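PDB 5JM6: aminopeptidase-like protein from Chaetomium thermophilum, which probably removes amino acids from the N-termini of peptides as a zinc-dependent aminopeptidase of the M18 family, working as a dodecamer. Local coordinates for residues A[111-116]-A[352-357]; A[128-133]-A[501-506]; A[329-334]-A[506-511]; A[387-392]-A[474-479]; A[416-421]-A[445-450]. One frame throughout, in Å; residues are numbered along the deposited sequence.

Contact 1: residues A[111-116]-A[352-357]; sequences SIIAFT and NFLPIT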
# COMPACT_ATOMS: atom_id res chain seq x y z
N SER A 111 8.24 49.98 12.90
CA SER A 111 9.23 49.60 13.91
C SER A 111 9.55 50.80 14.79
O SER A 111 9.69 51.91 14.30
CB SER A 111 10.52 49.08 13.26
OG SER A 111 10.48 47.67 13.11
N ILE A 112 9.66 50.57 16.09
CA ILE A 112 9.91 51.67 17.01
C ILE A 112 10.80 51.26 18.17
O ILE A 112 10.68 50.16 18.73
CB ILE A 112 8.58 52.26 17.53
CG1 ILE A 112 8.83 53.48 18.42
CG2 ILE A 112 7.76 51.20 18.26
CD1 ILE A 112 7.57 54.19 18.83
N ILE A 113 11.72 52.15 18.53
CA ILE A 113 12.61 51.97 19.66
C ILE A 113 12.49 53.17 20.59
O ILE A 113 12.76 54.30 20.18
CB ILE A 113 14.08 51.82 19.22
CG1 ILE A 113 14.26 50.55 18.38
CG2 ILE A 113 15.01 51.81 20.42
CD1 ILE A 113 15.60 50.45 17.71
N ALA A 114 12.07 52.93 21.83
CA ALA A 114 11.93 54.00 22.81
C ALA A 114 12.85 53.75 24.00
O ALA A 114 13.03 52.60 24.42
CB ALA A 114 10.49 54.11 23.27
N PHE A 115 13.44 54.81 24.53
CA PHE A 115 14.36 54.66 25.65
C PHE A 115 14.43 55.90 26.54
O PHE A 115 14.13 57.01 26.11
CB PHE A 115 15.77 54.32 25.13
CG PHE A 115 16.38 55.37 24.25
CD1 PHE A 115 16.06 55.44 22.91
CD2 PHE A 115 17.28 56.29 24.77
CE1 PHE A 115 16.62 56.41 22.09
CE2 PHE A 115 17.85 57.26 23.96
CZ PHE A 115 17.52 57.32 22.62
N THR A 116 14.81 55.68 27.80
CA THR A 116 15.09 56.76 28.73
C THR A 116 16.53 56.67 29.21
O THR A 116 17.04 55.59 29.48
CB THR A 116 14.16 56.72 29.96
OG1 THR A 116 14.55 55.65 30.83
CG2 THR A 116 12.72 56.54 29.54
N ASN A 352 19.78 46.10 11.04
CA ASN A 352 20.57 47.22 11.57
C ASN A 352 19.95 47.98 12.74
O ASN A 352 20.67 48.55 13.56
CB ASN A 352 20.83 48.21 10.42
CG ASN A 352 22.18 48.89 10.51
OD1 ASN A 352 22.95 48.67 11.44
ND2 ASN A 352 22.47 49.74 9.53
N PHE A 353 18.63 47.97 12.81
CA PHE A 353 17.88 48.99 13.54
C PHE A 353 18.33 49.24 14.98
O PHE A 353 18.69 50.36 15.33
CB PHE A 353 16.39 48.63 13.53
CG PHE A 353 15.49 49.76 13.97
CD1 PHE A 353 15.90 51.07 13.84
CD2 PHE A 353 14.25 49.49 14.52
CE1 PHE A 353 15.08 52.11 14.25
CE2 PHE A 353 13.42 50.52 14.93
CZ PHE A 353 13.84 51.83 14.80
N LEU A 354 18.30 48.21 15.83
CA LEU A 354 18.68 48.42 17.23
C LEU A 354 20.18 48.65 17.45
O LEU A 354 20.54 49.53 18.23
CB LEU A 354 18.19 47.25 18.10
CG LEU A 354 18.55 47.39 19.59
CD1 LEU A 354 17.85 48.58 20.22
CD2 LEU A 354 18.24 46.11 20.35
N PRO A 355 21.06 47.86 16.80
CA PRO A 355 22.48 48.16 17.02
C PRO A 355 22.92 49.56 16.57
O PRO A 355 23.61 50.23 17.34
CB PRO A 355 23.19 47.09 16.18
CG PRO A 355 22.26 45.94 16.22
CD PRO A 355 20.89 46.56 16.13
N ILE A 356 22.52 50.01 15.38
CA ILE A 356 22.98 51.31 14.90
C ILE A 356 22.38 52.44 15.74
O ILE A 356 23.03 53.46 15.96
CB ILE A 356 22.64 51.53 13.40
CG1 ILE A 356 23.38 52.75 12.86
CG2 ILE A 356 21.14 51.66 13.17
CD1 ILE A 356 23.41 52.84 11.35
N THR A 357 21.17 52.23 16.25
CA THR A 357 20.54 53.21 17.12
C THR A 357 21.32 53.34 18.42
O THR A 357 21.57 54.45 18.90
CB THR A 357 19.08 52.84 17.43
OG1 THR A 357 18.29 52.97 16.24
CG2 THR A 357 18.51 53.74 18.52
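This contact belongs to the α/β core of an M18 peptidase, a mixed β-sheet with helices on both faces; here strand 111-117 receives the start of helix 353-368. The two axes pass 10.0 Å apart at an angle of 38°, so side chains rather than backbones bridge the gap. I113 and F353 do most of the work, reaching toward each other tip to tip. F353 has CG anti to its backbone N (chi1 -167°), which swings the ring out to the strand. I113 has CG1 anti to its carbonyl carbon, and its extended end sets CD1 over the centre of that ring. I113 CD1 lies 3.5 Å from the centroid of the F353 ring and only 9° off the normal, a well-centred CH-pi contact. I113 CD1 is wedged against the helix on its other sides, 3.7 Å from L354 CA and 3.9 Å from L354 CD1. S111 adds its CB, which approaches F353 CE2 obliquely at 3.6 Å, while its OG turns to the carbonyl of Q347. I112 points the other way, toward V72 and L79 of helix 68-81, and so shows the sheet to be clad on both faces; its backbone N lies at the edge of the F353 ring. L354 also packs on L332 and F336 of the neighbouring strand 330-336. Within the helix, F353 O accepts two donors from the same residue: the backbone N of T357 and its hydroxyl, with T357 OG1 giving a 2.8 Å hydrogen bond from above the carbonyl plane.

Contact 2: residues A[128-133]-A[501-506]; sequences AMIAGH and KFYKGF. With ZN (zinc ion), chain H.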
# COMPACT_ATOMS: atom_id res chain seq x y z
N ALA A 128 19.55 48.32 29.80
CA ALA A 128 18.56 47.31 30.11
C ALA A 128 17.50 47.37 29.02
O ALA A 128 16.73 48.32 28.94
CB ALA A 128 17.95 47.54 31.48
N MET A 129 17.47 46.35 28.16
CA MET A 129 16.65 46.41 26.96
C MET A 129 15.70 45.23 26.80
O MET A 129 16.02 44.09 27.16
CB MET A 129 17.55 46.53 25.72
CG MET A 129 18.73 45.56 25.68
SD MET A 129 19.74 45.78 24.20
CE MET A 129 21.35 46.13 24.91
N ILE A 130 14.52 45.53 26.26
CA ILE A 130 13.52 44.52 25.93
C ILE A 130 13.20 44.59 24.45
O ILE A 130 12.98 45.67 23.90
CB ILE A 130 12.22 44.72 26.74
CG1 ILE A 130 12.52 44.83 28.23
CG2 ILE A 130 11.23 43.59 26.45
CD1 ILE A 130 11.32 45.26 29.06
N ALA A 131 13.17 43.43 23.80
CA ALA A 131 12.83 43.35 22.38
C ALA A 131 11.61 42.46 22.17
O ALA A 131 11.44 41.45 22.85
CB ALA A 131 14.00 42.84 21.58
N GLY A 132 10.76 42.86 21.23
CA GLY A 132 9.58 42.09 20.88
C GLY A 132 9.17 42.40 19.46
O GLY A 132 9.76 43.27 18.82
N HIS A 133 8.17 41.69 18.94
CA HIS A 133 7.67 41.98 17.60
C HIS A 133 6.19 42.35 17.63
O HIS A 133 5.42 41.80 18.41
CB HIS A 133 7.91 40.79 16.66
CG HIS A 133 7.08 39.58 16.95
ND1 HIS A 133 5.89 39.32 16.31
CD2 HIS A 133 7.30 38.53 17.78
CE1 HIS A 133 5.40 38.17 16.75
NE2 HIS A 133 6.24 37.67 17.64
N LYS A 501 4.34 44.17 35.05
CA LYS A 501 4.94 44.12 36.38
C LYS A 501 6.34 43.52 36.33
O LYS A 501 7.27 44.07 36.93
CB LYS A 501 4.05 43.32 37.33
CG LYS A 501 4.49 43.40 38.78
CD LYS A 501 3.69 42.44 39.63
CE LYS A 501 4.00 42.63 41.10
NZ LYS A 501 3.24 41.67 41.95
N PHE A 502 6.51 42.42 35.60
CA PHE A 502 7.82 41.79 35.50
C PHE A 502 8.81 42.63 34.70
O PHE A 502 9.95 42.80 35.12
CB PHE A 502 7.72 40.40 34.87
CG PHE A 502 9.05 39.84 34.47
CD1 PHE A 502 9.94 39.41 35.43
CD2 PHE A 502 9.42 39.78 33.14
CE1 PHE A 502 11.18 38.91 35.08
CE2 PHE A 502 10.65 39.28 32.77
CZ PHE A 502 11.53 38.84 33.74
N TYR A 503 8.38 43.12 33.54
CA TYR A 503 9.26 43.92 32.70
C TYR A 503 9.71 45.19 33.40
O TYR A 503 10.88 45.57 33.33
CB TYR A 503 8.59 44.28 31.38
CG TYR A 503 8.29 43.11 30.48
CD1 TYR A 503 9.19 42.05 30.36
CD2 TYR A 503 7.11 43.05 29.76
CE1 TYR A 503 8.92 40.98 29.54
CE2 TYR A 503 6.83 41.99 28.93
CZ TYR A 503 7.73 40.95 28.83
OH TYR A 503 7.45 39.89 28.01
N LYS A 504 8.77 45.86 34.08
CA LYS A 504 9.12 47.05 34.85
C LYS A 504 10.15 46.68 35.91
O LYS A 504 11.08 47.45 36.17
CB LYS A 504 7.90 47.67 35.52
CG LYS A 504 8.24 48.93 36.32
CD LYS A 504 7.09 49.38 37.20
CE LYS A 504 7.60 50.12 38.44
NZ LYS A 504 7.83 51.58 38.20
N GLY A 505 9.98 45.51 36.52
CA GLY A 505 10.93 45.02 37.50
C GLY A 505 12.32 44.89 36.92
O GLY A 505 13.31 45.25 37.56
N PHE A 506 12.40 44.39 35.69
CA PHE A 506 13.68 44.21 35.02
C PHE A 506 14.36 45.55 34.73
O PHE A 506 15.51 45.76 35.11
CB PHE A 506 13.50 43.41 33.73
CG PHE A 506 14.66 43.49 32.79
CD1 PHE A 506 15.83 42.79 33.04
CD2 PHE A 506 14.58 44.27 31.65
CE1 PHE A 506 16.90 42.87 32.17
CE2 PHE A 506 15.64 44.35 30.77
CZ PHE A 506 16.80 43.65 31.03
ZN ZN H . 5.98 35.70 18.40
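I130 carries CG1 anti to its carbonyl carbon (chi1 -52°) and is extended beyond it, so that CD1 projects from strand 127-133 to helix 495-514. From the helix, F506 holds CG anti to its backbone N (chi1 164°) and lays its ring along the strand, whereas Y503 has CG anti to the carbonyl carbon (chi1 -66°) and leans across the end of I130. I130 CD1 meets Y503 CB at 3.7 Å, the two side chains crossing obliquely. I130 CG1 stands 4.0 Å from F506 CD2, and these two side chains slide past each other in opposite directions. The far end of the same ring reaches the start of the segment: F506 CE2 lies 4.0 Å from A128 CB and, obliquely, 3.6 Å from M129 O. An alanine in place of F506 would probably loosen the helix on the strand, since the ring atoms touching A128, M129 O and I130 would all go. The interface is largely apolar and buried, without a hydrogen bond across it; Y503 goes on to C310, A313 and A317 of helix 305-320, which lies on the same face and also meets I130 through A314. Further along the strand, beyond the packing, H133 binds zinc through NE2 at 2.1 Å. Its other nitrogen, ND1, is hydrogen-bonded to D135 OD1, which fixes the rotation of the imidazole together with the zinc bond and probably makes it a stronger ligand. A buried strand ending in a histidine that joins D306 and D391 on one metal is typical of the co-catalytic zinc site of this metallopeptidase clan.

Contact 3: residues A[329-334]-A[506-511]; sequences VIKLVA and FLDFWE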
# COMPACT_ATOMS: atom_id res chain seq x y z
N VAL A 329 21.80 53.49 34.14
CA VAL A 329 21.67 52.79 32.88
C VAL A 329 20.67 53.45 31.94
O VAL A 329 19.94 54.36 32.34
CB VAL A 329 21.24 51.32 33.10
CG1 VAL A 329 22.19 50.63 34.06
CG2 VAL A 329 19.81 51.26 33.62
N ILE A 330 20.62 52.95 30.72
CA ILE A 330 19.61 53.34 29.75
C ILE A 330 18.54 52.26 29.74
O ILE A 330 18.86 51.07 29.70
CB ILE A 330 20.20 53.54 28.34
CG1 ILE A 330 21.07 54.80 28.28
CG2 ILE A 330 19.09 53.61 27.29
CD1 ILE A 330 21.77 55.00 26.96
N LYS A 331 17.28 52.66 29.81
CA LYS A 331 16.17 51.72 29.77
C LYS A 331 15.49 51.80 28.41
O LYS A 331 15.00 52.86 28.03
CB LYS A 331 15.18 52.00 30.89
CG LYS A 331 15.77 51.80 32.27
CD LYS A 331 14.86 52.37 33.34
CE LYS A 331 15.55 52.37 34.69
NZ LYS A 331 14.60 52.66 35.79
N LEU A 332 15.46 50.68 27.70
CA LEU A 332 15.10 50.69 26.29
C LEU A 332 14.12 49.57 25.93
O LEU A 332 14.22 48.46 26.44
CB LEU A 332 16.37 50.56 25.44
CG LEU A 332 16.34 50.64 23.91
CD1 LEU A 332 17.67 51.17 23.39
CD2 LEU A 332 16.03 49.29 23.27
N VAL A 333 13.17 49.89 25.06
CA VAL A 333 12.27 48.89 24.49
C VAL A 333 12.32 48.98 22.97
O VAL A 333 12.19 50.06 22.40
CB VAL A 333 10.82 49.07 24.98
CG1 VAL A 333 9.93 47.99 24.38
CG2 VAL A 333 10.76 49.02 26.50
N ALA A 334 12.50 47.83 22.32
CA ALA A 334 12.56 47.77 20.87
C ALA A 334 11.45 46.87 20.33
O ALA A 334 11.43 45.67 20.60
CB ALA A 334 13.92 47.26 20.41
N PHE A 506 12.40 44.39 35.69
CA PHE A 506 13.68 44.21 35.02
C PHE A 506 14.36 45.55 34.73
O PHE A 506 15.51 45.76 35.11
CB PHE A 506 13.50 43.41 33.73
CG PHE A 506 14.66 43.49 32.79
CD1 PHE A 506 15.83 42.79 33.04
CD2 PHE A 506 14.58 44.27 31.65
CE1 PHE A 506 16.90 42.87 32.17
CE2 PHE A 506 15.64 44.35 30.77
CZ PHE A 506 16.80 43.65 31.03
N LEU A 507 13.65 46.45 34.06
CA LEU A 507 14.22 47.75 33.72
C LEU A 507 14.64 48.52 34.98
O LEU A 507 15.68 49.17 35.00
CB LEU A 507 13.24 48.58 32.89
CG LEU A 507 12.82 48.00 31.53
CD1 LEU A 507 11.66 48.79 30.95
CD2 LEU A 507 13.99 47.97 30.55
N ASP A 508 13.84 48.41 36.04
CA ASP A 508 14.14 49.15 37.26
C ASP A 508 15.28 48.51 38.07
O ASP A 508 16.08 49.23 38.68
CB ASP A 508 12.89 49.27 38.14
CG ASP A 508 11.86 50.22 37.56
OD1 ASP A 508 12.15 50.88 36.54
OD2 ASP A 508 10.76 50.33 38.14
N PHE A 509 15.33 47.19 38.13
CA PHE A 509 16.31 46.52 38.98
C PHE A 509 17.57 45.95 38.32
O PHE A 509 18.45 45.47 39.03
CB PHE A 509 15.62 45.38 39.74
CG PHE A 509 14.76 45.85 40.88
CD1 PHE A 509 15.33 46.42 42.00
CD2 PHE A 509 13.39 45.70 40.83
CE1 PHE A 509 14.55 46.85 43.05
CE2 PHE A 509 12.60 46.13 41.88
CZ PHE A 509 13.18 46.71 42.99
N TRP A 510 17.68 46.01 37.00
CA TRP A 510 18.81 45.36 36.33
C TRP A 510 20.16 45.88 36.83
O TRP A 510 21.05 45.09 37.15
CB TRP A 510 18.75 45.54 34.81
CG TRP A 510 20.10 45.41 34.18
CD1 TRP A 510 20.81 46.39 33.56
CD2 TRP A 510 20.92 44.23 34.13
NE1 TRP A 510 22.02 45.90 33.11
CE2 TRP A 510 22.11 44.58 33.45
CE3 TRP A 510 20.76 42.92 34.58
CZ2 TRP A 510 23.13 43.66 33.22
CZ3 TRP A 510 21.78 42.01 34.35
CH2 TRP A 510 22.95 42.38 33.67
N GLU A 511 20.30 47.20 36.92
CA GLU A 511 21.56 47.81 37.32
C GLU A 511 21.97 47.39 38.73
O GLU A 511 23.14 47.10 38.99
CB GLU A 511 21.47 49.34 37.24
CG GLU A 511 22.69 50.07 37.79
CD GLU A 511 22.59 51.58 37.69
OE1 GLU A 511 23.64 52.24 37.59
OE2 GLU A 511 21.45 52.11 37.71
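K331 leaves strand 330-336 with CG anti to its carbonyl carbon (chi1 -64°) and stays extended to its tip, running over the last turns of helix 495-514. Its CB stands 4.2 Å from L507 CD2, and CG comes 4.1 Å from L507 CB. Farther out the chain passes the carbonyl of L507, with K331 CD 3.7 Å and CE 3.2 Å from L507 O. At the tip K331 NZ forms a salt bridge with D508 OD1 at 3.1 Å, meeting it from above the carboxylate plane. The two side chains cross there at about a right angle. NZ also pairs with D327 OD2 and gives a hydrogen bond to K322 O, while D508 OD1 accepts the backbone N of K322 and D508 OD2 holds K504 NZ. An alanine in place of K331 would probably weaken the hold of the helix on the strand and on the residues around K322 and D327, because the salt bridges and the aliphatic cover on L507 would be lost. One helical turn on, E511 CB receives V329 CG1 at 3.5 Å; the methyl faces the extended E511 chain, whose OE2 continues to the backbone N of G328. The strand and helix axes run roughly antiparallel, at 143°, so V329 falls opposite E511 and K331 opposite L507. The contact thus combines aliphatic contacts on L507 and V329 with an ionic cluster at the tip of K331, where one ammonium lies between two carboxylates and D508 between two lysines; such alternating charges would be expected to favour the charged forms of K331 and D508.

Contact 4: residues A[387-392]-A[474-479]; sequences LVSSDV and AADVGI. With ZN (zinc ion), chain H.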
# COMPACT_ATOMS: atom_id res chain seq x y z
N LEU A 387 19.63 41.80 27.69
CA LEU A 387 18.53 41.87 26.74
C LEU A 387 17.46 40.83 27.04
O LEU A 387 17.72 39.63 26.96
CB LEU A 387 19.02 41.68 25.30
CG LEU A 387 17.88 41.49 24.30
CD1 LEU A 387 17.24 42.82 23.93
CD2 LEU A 387 18.32 40.72 23.06
N VAL A 388 16.26 41.29 27.38
CA VAL A 388 15.14 40.37 27.50
C VAL A 388 14.40 40.36 26.17
O VAL A 388 13.74 41.33 25.80
CB VAL A 388 14.20 40.77 28.65
CG1 VAL A 388 12.96 39.89 28.65
CG2 VAL A 388 14.92 40.67 29.99
N SER A 389 14.52 39.24 25.46
CA SER A 389 13.83 39.05 24.19
C SER A 389 12.52 38.34 24.46
O SER A 389 12.51 37.17 24.85
CB SER A 389 14.70 38.24 23.22
OG SER A 389 13.95 37.81 22.10
N SER A 390 11.41 39.04 24.26
CA SER A 390 10.14 38.53 24.74
C SER A 390 9.15 38.20 23.62
O SER A 390 8.65 39.09 22.93
CB SER A 390 9.51 39.52 25.72
OG SER A 390 9.08 40.70 25.08
N ASP A 391 8.88 36.91 23.46
CA ASP A 391 7.81 36.42 22.60
C ASP A 391 6.88 35.57 23.45
O ASP A 391 7.29 35.05 24.48
CB ASP A 391 8.37 35.59 21.43
CG ASP A 391 7.41 35.54 20.25
OD1 ASP A 391 6.28 36.05 20.38
OD2 ASP A 391 7.79 34.99 19.19
N VAL A 392 5.63 35.43 23.03
CA VAL A 392 4.66 34.65 23.79
C VAL A 392 5.07 33.17 23.86
O VAL A 392 5.82 32.68 23.00
CB VAL A 392 3.25 34.76 23.19
CG1 VAL A 392 2.60 36.07 23.62
CG2 VAL A 392 3.32 34.67 21.68
N ALA A 474 21.60 37.72 27.65
CA ALA A 474 20.21 37.69 27.20
C ALA A 474 19.41 36.49 27.70
O ALA A 474 19.97 35.47 28.10
CB ALA A 474 20.17 37.74 25.67
N ALA A 475 18.09 36.62 27.65
CA ALA A 475 17.18 35.53 27.98
C ALA A 475 15.92 35.62 27.12
O ALA A 475 15.53 36.70 26.70
CB ALA A 475 16.81 35.57 29.45
N ASP A 476 15.30 34.47 26.86
CA ASP A 476 13.99 34.48 26.23
C ASP A 476 12.90 34.33 27.26
O ASP A 476 12.90 33.41 28.09
CB ASP A 476 13.84 33.39 25.17
CG ASP A 476 14.39 33.82 23.83
OD1 ASP A 476 15.60 34.04 23.72
OD2 ASP A 476 13.57 34.03 22.91
N VAL A 477 11.94 35.23 27.18
CA VAL A 477 10.94 35.42 28.21
C VAL A 477 9.58 35.52 27.54
O VAL A 477 9.46 36.11 26.47
CB VAL A 477 11.28 36.69 29.02
CG1 VAL A 477 10.09 37.21 29.74
CG2 VAL A 477 12.42 36.40 29.99
N GLY A 478 8.56 34.91 28.13
CA GLY A 478 7.25 35.01 27.52
C GLY A 478 6.07 34.90 28.45
O GLY A 478 6.11 34.24 29.49
N ILE A 479 4.99 35.55 28.03
CA ILE A 479 3.72 35.47 28.73
C ILE A 479 2.96 34.30 28.13
O ILE A 479 2.86 34.19 26.91
CB ILE A 479 2.92 36.78 28.59
CG1 ILE A 479 3.77 37.96 29.07
CG2 ILE A 479 1.61 36.71 29.35
CD1 ILE A 479 3.09 39.31 28.95
ZN ZN H . 5.98 35.70 18.40
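Strands 386-394 and 473-481 run parallel, their local axes 4.7 Å apart and turned by 33°, with L387, V388, S389 and S390 paired in order with A474, A475, D476 and V477. The hydrogen bonds step from strand to strand: A475 N to L387 O at 3.1 Å, S389 N to A475 O at 3.0 Å, V477 N to S389 O at 3.1 Å. The first two arrive nearly along the carbonyl axis, the third from above the carbonyl plane. Past S390 the register slips by a residue, V392 coming beside G478, and D391 N makes only a weak bond to V477 O, with an angle of 121° at the hydrogen. On one face V388 CG1 lies 3.6 Å from V477 CB, the two valines crossing obliquely beneath L436 of helix 430-443 and F502 and F506 of helix 495-514. On the other face the alanine methyl A474 CB sits beside L387 CB, and D476 stands next to S389. G478 lies against D391 O, where a side chain would point at that carbonyl. D391 sits where the regular pairing breaks; with CG anti to its backbone N (chi1 -157°), its carboxylate clasps zinc with both oxygens, OD1 at 2.0 Å and OD2 at 2.1 Å. The next amide steadies the clasp, V392 N bonding D391 OD1 at 2.8 Å from above the carboxylate plane. H133 and D306 complete the protein ligands of this ion. A metal-binding aspartate toward the C-terminal end of a central parallel strand is typical of the co-catalytic zinc site of M18 aminopeptidases.

Contact 5: residues A[416-421]-A[445-450]; sequences VALCVD and CVNQRH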
# COMPACT_ATOMS: atom_id res chain seq x y z
N VAL A 416 5.21 35.50 34.21
CA VAL A 416 5.94 35.29 32.98
C VAL A 416 6.74 33.99 33.02
O VAL A 416 7.23 33.57 34.08
CB VAL A 416 6.85 36.47 32.70
CG1 VAL A 416 7.34 36.40 31.31
CG2 VAL A 416 6.08 37.77 32.88
N ALA A 417 6.87 33.34 31.87
CA ALA A 417 7.62 32.10 31.75
C ALA A 417 9.01 32.36 31.18
O ALA A 417 9.15 33.08 30.18
CB ALA A 417 6.87 31.10 30.89
N LEU A 418 10.02 31.78 31.80
CA LEU A 418 11.36 31.78 31.23
C LEU A 418 11.45 30.59 30.29
O LEU A 418 11.34 29.44 30.72
CB LEU A 418 12.44 31.73 32.31
CG LEU A 418 12.83 33.02 33.04
CD1 LEU A 418 11.63 33.78 33.57
CD2 LEU A 418 13.80 32.72 34.17
N CYS A 419 11.65 30.87 29.01
CA CYS A 419 11.66 29.84 27.98
C CYS A 419 13.07 29.28 27.82
O CYS A 419 14.02 30.03 27.60
CB CYS A 419 11.15 30.42 26.66
SG CYS A 419 10.38 29.23 25.54
N VAL A 420 13.19 27.96 27.96
CA VAL A 420 14.49 27.29 27.87
C VAL A 420 14.45 26.20 26.80
O VAL A 420 13.41 25.57 26.59
CB VAL A 420 14.88 26.65 29.23
CG1 VAL A 420 16.30 26.09 29.17
CG2 VAL A 420 14.76 27.67 30.35
N ASP A 421 15.57 26.00 26.11
CA ASP A 421 15.66 24.92 25.14
C ASP A 421 16.91 24.07 25.38
O ASP A 421 17.91 24.18 24.66
CB ASP A 421 15.67 25.47 23.71
CG ASP A 421 14.97 24.55 22.73
OD1 ASP A 421 14.86 23.34 23.03
OD2 ASP A 421 14.52 25.04 21.67
N CYS A 445 7.38 39.07 41.94
CA CYS A 445 6.91 38.23 40.84
C CYS A 445 7.33 36.78 41.01
O CYS A 445 8.34 36.49 41.64
CB CYS A 445 7.44 38.76 39.50
SG CYS A 445 6.87 40.41 39.05
N VAL A 446 6.57 35.89 40.37
CA VAL A 446 6.89 34.48 40.36
C VAL A 446 7.15 34.13 38.89
O VAL A 446 6.30 34.39 38.03
CB VAL A 446 5.73 33.62 40.89
CG1 VAL A 446 5.45 33.95 42.35
CG2 VAL A 446 4.48 33.83 40.04
N ASN A 447 8.31 33.56 38.59
CA ASN A 447 8.66 33.20 37.22
C ASN A 447 8.36 31.74 36.95
O ASN A 447 8.71 30.87 37.75
CB ASN A 447 10.13 33.48 36.93
CG ASN A 447 10.48 34.95 36.97
OD1 ASN A 447 9.60 35.81 36.99
ND2 ASN A 447 11.77 35.25 36.97
N GLN A 448 7.71 31.47 35.83
CA GLN A 448 7.45 30.09 35.44
C GLN A 448 8.55 29.60 34.50
O GLN A 448 9.47 30.34 34.16
CB GLN A 448 6.08 29.98 34.78
CG GLN A 448 4.97 30.61 35.61
CD GLN A 448 3.59 30.28 35.11
OE1 GLN A 448 3.15 29.13 35.15
NE2 GLN A 448 2.88 31.29 34.62
N ARG A 449 8.45 28.34 34.09
CA ARG A 449 9.37 27.79 33.10
C ARG A 449 8.57 27.23 31.93
O ARG A 449 7.51 26.64 32.11
CB ARG A 449 10.25 26.69 33.71
CG ARG A 449 11.01 27.10 34.97
CD ARG A 449 11.92 28.29 34.72
NE ARG A 449 12.99 28.41 35.71
CZ ARG A 449 13.04 29.34 36.66
NH1 ARG A 449 12.07 30.24 36.76
NH2 ARG A 449 14.06 29.37 37.51
N HIS A 450 9.08 27.44 30.72
CA HIS A 450 8.47 26.88 29.52
C HIS A 450 9.50 26.11 28.71
O HIS A 450 10.63 26.57 28.54
CB HIS A 450 7.84 27.97 28.66
CG HIS A 450 7.52 27.52 27.27
ND1 HIS A 450 8.09 28.09 26.15
CD2 HIS A 450 6.71 26.53 26.81
CE1 HIS A 450 7.64 27.48 25.07
NE2 HIS A 450 6.80 26.54 25.44
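Backbone hydrogen bonds come first: Q448 N to V416 O at 2.8 Å, L418 N to Q448 O at 2.8 Å, H450 N to L418 O at 3.0 Å and V420 N to H450 O at 3.0 Å, all close to straight. They zip 417-419 and 448-450 together in parallel, A417 opposite Q448 and C419 opposite H450. Apolar contacts follow. A417 CB sits between Q448 CB and H450 CB, 4.0 Å from the latter. On the opposite face L418 spreads its two methyls, CD1 3.7 Å from N447 CB and CD2 over the rim of the R449 guanidinium face. The polar ends look outward from the pair: R449 NH2 forms a salt bridge with D437 OD2, N447 ND2 gives a hydrogen bond to D437 OD1, and Q448 OE1 accepts R411 N. D437 belongs to helix 430-443, which also presses M433 on L418 and R449. Two adjacent parallel strands with the intervening helix packed on one face are typical of a β-α-β crossover, here forming the margin of the main sheet.

Overall arrangement
All five contacts reach one mixed sheet. Contacts 1 to 4 are buried, contact 5 is partly so at the outermost strand. Contacts 2 and 3 share helix 495-514 and residue F506 and lie on neighbouring strands, yet the chemistry shifts along that helix from aromatic packing to a salt bridge; contact 1 bonds backbone to backbone with the strand of contact 3 and sets its own helix against the sheet mainly by aliphatic and aromatic groups. Contacts 2 and 4, centres 8 Å apart, bring H133 and D391 to one zinc. Contact 5 joins contact 4 through G478 O to A417 N, and both rest on parallel backbone bonds rather than side-chain wedging.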